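Local structure of hemoglobin (Mustelus griseus, 1GCV) at residues D110-T113 and P114-G118. The protein carries oxygen from the gills to the peripheral tissues on its heme iron, working as the beta chain of an alpha2-beta2 hemoglobin tetramer. Residues are numbered along the deposited sequence; the frame is centred on the assembly and turned at random.
Sequences DCFT and PHIQG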
loop_
_atom_site.group_PDB
_atom_site.type_symbol
_atom_site.label_atom_id
_atom_site.label_comp_id
_atom_site.label_asym_id
_atom_site.label_seq_id
_atom_site.Cartn_x
_atom_site.Cartn_y
_atom_site.Cartn_z
ATOM N N ASP B 110 13.362 22.527 11.215
ATOM C CA ASP B 110 14.226 22.604 10.037
ATOM C C ASP B 110 15.481 21.739 10.114
ATOM O O ASP B 110 16.225 21.633 9.143
ATOM C CB ASP B 110 14.608 24.059 9.749
ATOM C CG ASP B 110 15.356 24.707 10.893
ATOM O OD1 ASP B 110 15.002 24.457 12.063
ATOM O OD2 ASP B 110 16.301 25.476 10.620
ATOM N N CYS B 111 15.715 21.109 11.259
ATOM C CA CYS B 111 16.880 20.246 11.409
ATOM C C CYS B 111 16.547 18.828 10.961
ATOM O O CYS B 111 17.448 18.001 10.771
ATOM C CB CYS B 111 17.356 20.235 12.857
ATOM S SG CYS B 111 18.531 21.549 13.197
ATOM N N PHE B 112 15.254 18.551 10.806
ATOM C CA PHE B 112 14.811 17.243 10.347
ATOM C C PHE B 112 14.724 17.327 8.828
ATOM O O PHE B 112 13.642 17.476 8.253
ATOM C CB PHE B 112 13.442 16.888 10.927
ATOM C CG PHE B 112 13.138 15.412 10.890
ATOM C CD1 PHE B 112 13.870 14.518 11.672
ATOM C CD2 PHE B 112 12.129 14.914 10.071
ATOM C CE1 PHE B 112 13.602 13.145 11.642
ATOM C CE2 PHE B 112 11.848 13.541 10.031
ATOM C CZ PHE B 112 12.587 12.655 10.819
ATOM N N THR B 113 15.886 17.227 8.192
ATOM C CA THR B 113 16.014 17.311 6.744
ATOM C C THR B 113 15.572 16.042 6.025
ATOM O O THR B 113 15.447 14.984 6.642
ATOM C CB THR B 113 17.477 17.589 6.355
ATOM O OG1 THR B 113 18.285 16.445 6.669
ATOM C CG2 THR B 113 18.003 18.792 7.113
ATOM N N PRO B 114 15.290 16.145 4.712
ATOM C CA PRO B 114 14.869 14.977 3.929
ATOM C C PRO B 114 15.850 13.817 4.104
ATOM O O PRO B 114 15.449 12.653 4.163
ATOM C CB PRO B 114 14.837 15.502 2.491
ATOM C CG PRO B 114 14.525 16.955 2.651
ATOM C CD PRO B 114 15.276 17.376 3.900
ATOM N N HIS B 115 17.139 14.144 4.196
ATOM C CA HIS B 115 18.177 13.136 4.378
ATOM C C HIS B 115 18.037 12.465 5.748
ATOM O O HIS B 115 18.103 11.236 5.854
ATOM C CB HIS B 115 19.567 13.766 4.243
ATOM C CG HIS B 115 20.688 12.808 4.498
ATOM N ND1 HIS B 115 21.478 12.871 5.625
ATOM C CD2 HIS B 115 21.120 11.736 3.793
ATOM C CE1 HIS B 115 22.348 11.877 5.605
ATOM N NE2 HIS B 115 22.152 11.174 4.504
ATOM N N ILE B 116 17.845 13.271 6.790
ATOM C CA ILE B 116 17.675 12.735 8.139
ATOM C C ILE B 116 16.394 11.890 8.218
ATOM O O ILE B 116 16.378 10.843 8.866
ATOM C CB ILE B 116 17.602 13.861 9.193
ATOM C CG1 ILE B 116 18.917 14.642 9.217
ATOM C CG2 ILE B 116 17.330 13.268 10.565
ATOM C CD1 ILE B 116 20.123 13.804 9.597
ATOM N N GLN B 117 15.325 12.347 7.562
ATOM C CA GLN B 117 14.064 11.605 7.555
ATOM C C GLN B 117 14.306 10.255 6.894
ATOM O O GLN B 117 13.759 9.239 7.324
ATOM C CB GLN B 117 12.978 12.359 6.779
ATOM C CG GLN B 117 11.705 11.527 6.549
ATOM C CD GLN B 117 10.627 12.256 5.760
ATOM O OE1 GLN B 117 10.807 13.396 5.339
ATOM N NE2 GLN B 117 9.493 11.590 5.559
ATOM N N GLY B 118 15.124 10.255 5.844
ATOM C CA GLY B 118 15.448 9.025 5.142
ATOM C C GLY B 118 16.112 7.993 6.042
ATOM O O GLY B 118 15.855 6.802 5.907
#
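With OG1 set between its own backbone N and carbonyl carbon (chi1 68°), Thr113 turns its hydroxyl oxygen to the backbone of Ile116, while Phe112, whose CG lies opposite the backbone N (chi1 -160°), swings its ring to the start of helix 114-132. Thr113 OG1 accepts from Ile116 N at 3.2 Å in a nearly straight bond (N-H...O 164°), which satisfies an amide of the first turn. The carbonyl of the same residue opens the regular helical pattern: Gln117 N reaches Thr113 O at 2.8 Å. Thr113 thus grips the helix start through both side chain and backbone. Pro114 follows as the first helical residue; having no N-H, it leaves no amide to be capped there. The CG1 methylene of Ile116 lies against the threonine hydroxyl, 3.2 Å from Thr113 OG1, and its other branch points to the phenyl ring, CG2 standing 3.8 Å from Phe112 CD1 at a slant. Across the ring, Phe112 CE2 meets Gln117 CB at 3.6 Å, and the backbone N of Gln117 sits over one face, displaced toward the rim. The ring therefore lies against the backbone and CB of Gln117, and the extended glutamine side chain, at about a right angle to that of Phe112, leads off past the rim toward its amide. Beyond the segments, Phe112 packs on Ile101, Leu104 and Ala105 of helix 93-108. Arg31 of another hemoglobin chain donates to both Phe112 O and Gln117 OE1, tying this helix start to a subunit interface. Phe112 is the centre of an inverse gamma turn, closed by a weak bond from Thr113 N to Cys111 O (3.1 Å). Turn and threonine N-cap lie in the GH corner of the globin fold, where the chain enters the H helix, away from the heme.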